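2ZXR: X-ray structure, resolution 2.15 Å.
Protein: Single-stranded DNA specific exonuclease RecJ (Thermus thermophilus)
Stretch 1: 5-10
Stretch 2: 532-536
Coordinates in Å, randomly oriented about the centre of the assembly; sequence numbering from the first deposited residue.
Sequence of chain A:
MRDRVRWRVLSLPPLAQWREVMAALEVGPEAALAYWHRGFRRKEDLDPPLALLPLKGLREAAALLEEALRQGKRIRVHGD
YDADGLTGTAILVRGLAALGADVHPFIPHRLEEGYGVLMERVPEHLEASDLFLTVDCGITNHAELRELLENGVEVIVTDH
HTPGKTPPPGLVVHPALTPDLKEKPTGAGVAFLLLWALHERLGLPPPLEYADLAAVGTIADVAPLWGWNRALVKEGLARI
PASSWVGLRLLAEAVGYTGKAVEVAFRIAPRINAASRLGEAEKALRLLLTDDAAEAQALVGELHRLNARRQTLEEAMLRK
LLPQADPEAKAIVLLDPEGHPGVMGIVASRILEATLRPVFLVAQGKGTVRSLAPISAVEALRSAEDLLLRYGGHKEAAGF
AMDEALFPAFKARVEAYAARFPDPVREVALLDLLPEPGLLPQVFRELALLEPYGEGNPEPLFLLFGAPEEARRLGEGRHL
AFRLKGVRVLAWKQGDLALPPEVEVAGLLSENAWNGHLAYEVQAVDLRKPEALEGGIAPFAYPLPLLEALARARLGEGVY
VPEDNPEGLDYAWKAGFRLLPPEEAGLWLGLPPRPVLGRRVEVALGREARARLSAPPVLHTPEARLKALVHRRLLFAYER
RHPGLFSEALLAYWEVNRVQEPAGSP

Stretch 1, residues 5-10: VRWRVL
Stretch 2 (532-536) ALEGG

The contact is unusual in centring on Glu534, which is hydrogen-bonded through its backbone to Trp7 and Val9 and forms a salt bridge through its carboxylate with Arg8, its bridge partner. Touching residues are at least 524 positions apart in sequence, yet the two stretches meet in a single beta bridge between Arg8 and Glu534, whose CA atoms are 4.3 Å apart. In stretch 1, Val5 to Val9 form an extended strand, with phi between about -131° and -98° (the latter at Trp7) and psi from 115° to 142°, and Leu10 leaves it. The two backbones run parallel, with Trp7 facing Leu533 (CA to CA 5.5 Å) and Val9 facing Gly535 (CA to CA 5.0 Å).

Two backbone hydrogen bonds, both made by Glu534, set this register. Its amide N donates to Trp7 O at 2.9 Å with an N-H...O angle of 159°, and its carbonyl O accepts from Val9 N at 2.9 Å and 161°. The flanking groups of the strand thus reach a single residue opposite Arg8, as expected of a parallel bridge. Arg8 CA also approaches Glu534 O at 3.4 Å in a CA-H...O contact. Glu534 keeps an extended backbone (phi -78°, psi 150°), as does Leu533 (-137°, 114°).

The CB of Glu534 points toward the strand, and chi1 of -57° (m), chi2 of -149° and chi3 of -70° bring its carboxylate to the guanidinium of Arg8. Arg8 starts sideways, but with chi1 and chi2 both t (167° and 177°), chi3 m (-57°) and chi4 -75° its end comes nearer. Arg8 NH2 and Glu534 OE1 form a salt bridge of 2.6 Å, while Glu534 CB lies over one face of the guanidinium. The long aliphatic part of the arginine lets its charge reach the Glu534 carboxylate, and Arg8 NE is satisfied elsewhere in the structure. Arg6 CB passes 4.2 Å from Glu534 OE1, but Arg6 is exposed, and the end of its side chain leads away.

Next to this polar pair, Val9 and Leu533 form a buried apolar contact, with Val9 CG2 only 3.2 Å from Leu533 CD2. Val9 is t at chi1 (-179°), and Leu533 is t at both angles (-152° and -174°); the leucine begins sideways and its end comes nearer. Branched hydrocarbon side chains suit this buried site, although 3.2 Å is tight for two methyl carbons. Trp7 is also buried, but its ring leads away (chi1 -71°, m; chi2 26°), and it is the backbone carbonyl that meets Glu534 N.

Beyond the bridge, Gly535 adopts phi 134° and psi 173°, and Gly536 94° and -178°. At these angles a CB would jam against the preceding carbonyl O in each case, and at Gly535 it would also sit 3.1 Å from Val9 O. One water extends the contact, donating to Val9 O at 2.6 Å and accepting from Gly536 N at 2.9 Å. Altogether 381 Å² is buried, summed over both sides.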

# COMPACT_ATOMS: atom_id res chain seq x y z
N VAL A 5 15.54 -6.12 -4.82
CA VAL A 5 14.65 -4.98 -4.61
C VAL A 5 14.94 -3.92 -5.67
O VAL A 5 16.01 -3.35 -5.69
CB VAL A 5 14.89 -4.31 -3.22
CG1 VAL A 5 13.96 -3.10 -3.05
CG2 VAL A 5 14.68 -5.31 -2.10
N ARG A 6 13.97 -3.65 -6.54
CA ARG A 6 14.13 -2.64 -7.58
C ARG A 6 13.40 -1.35 -7.23
O ARG A 6 12.24 -1.39 -6.80
CB ARG A 6 13.56 -3.16 -8.92
CG ARG A 6 14.44 -4.12 -9.72
CD ARG A 6 14.99 -5.26 -8.87
NE ARG A 6 15.25 -6.48 -9.64
CZ ARG A 6 16.33 -7.24 -9.48
NH1 ARG A 6 17.26 -6.92 -8.59
NH2 ARG A 6 16.45 -8.37 -10.19
N TRP A 7 14.06 -0.21 -7.40
CA TRP A 7 13.40 1.08 -7.17
C TRP A 7 12.94 1.61 -8.53
O TRP A 7 13.69 1.58 -9.50
CB TRP A 7 14.35 2.09 -6.54
CG TRP A 7 14.70 1.81 -5.12
CD1 TRP A 7 14.69 0.60 -4.49
CD2 TRP A 7 15.22 2.75 -4.19
NE1 TRP A 7 15.19 0.73 -3.21
CE2 TRP A 7 15.52 2.04 -3.00
CE3 TRP A 7 15.47 4.12 -4.23
CZ2 TRP A 7 16.06 2.65 -1.88
CZ3 TRP A 7 16.01 4.74 -3.11
CH2 TRP A 7 16.29 4.00 -1.95
N ARG A 8 11.71 2.09 -8.59
CA ARG A 8 11.15 2.64 -9.80
C ARG A 8 10.49 4.00 -9.53
O ARG A 8 9.84 4.20 -8.49
CB ARG A 8 10.10 1.70 -10.39
CG ARG A 8 9.25 2.36 -11.48
CD ARG A 8 8.26 1.40 -12.10
NE ARG A 8 8.93 0.22 -12.67
CZ ARG A 8 9.61 0.22 -13.82
NH1 ARG A 8 9.72 1.33 -14.53
NH2 ARG A 8 10.19 -0.90 -14.25
N VAL A 9 10.65 4.92 -10.48
CA VAL A 9 10.05 6.24 -10.35
C VAL A 9 8.78 6.29 -11.16
O VAL A 9 8.79 6.01 -12.37
CB VAL A 9 11.01 7.34 -10.85
CG1 VAL A 9 10.36 8.70 -10.68
CG2 VAL A 9 12.31 7.29 -10.08
N LEU A 10 7.67 6.62 -10.52
CA LEU A 10 6.41 6.70 -11.24
C LEU A 10 6.49 7.70 -12.41
O LEU A 10 7.13 8.75 -12.31
CB LEU A 10 5.27 7.09 -10.28
CG LEU A 10 5.08 6.22 -9.02
CD1 LEU A 10 3.67 6.47 -8.43
CD2 LEU A 10 5.25 4.73 -9.35
N ALA A 532 20.83 1.02 -9.90
CA ALA A 532 19.93 1.02 -11.04
C ALA A 532 18.65 1.67 -10.52
O ALA A 532 18.25 1.43 -9.38
CB ALA A 532 19.65 -0.42 -11.49
N LEU A 533 18.04 2.50 -11.35
CA LEU A 533 16.82 3.19 -10.98
C LEU A 533 15.89 3.10 -12.18
O LEU A 533 16.19 3.66 -13.22
CB LEU A 533 17.14 4.65 -10.66
CG LEU A 533 16.27 5.41 -9.67
CD1 LEU A 533 16.70 6.89 -9.64
CD2 LEU A 533 14.81 5.27 -10.06
N GLU A 534 14.78 2.39 -12.04
CA GLU A 534 13.84 2.24 -13.14
C GLU A 534 12.94 3.45 -13.35
O GLU A 534 12.63 4.19 -12.40
CB GLU A 534 12.96 1.01 -12.91
CG GLU A 534 13.73 -0.28 -12.73
CD GLU A 534 12.96 -1.49 -13.25
OE1 GLU A 534 11.95 -1.87 -12.62
OE2 GLU A 534 13.38 -2.05 -14.30
N GLY A 535 12.52 3.67 -14.59
CA GLY A 535 11.64 4.78 -14.88
C GLY A 535 12.04 5.59 -16.09
O GLY A 535 13.10 5.40 -16.67
N GLY A 536 11.18 6.53 -16.46
CA GLY A 536 11.47 7.37 -17.61
C GLY A 536 10.85 6.81 -18.86
O GLY A 536 10.18 5.78 -18.80
O HOH W 1 9.17 7.25 -14.57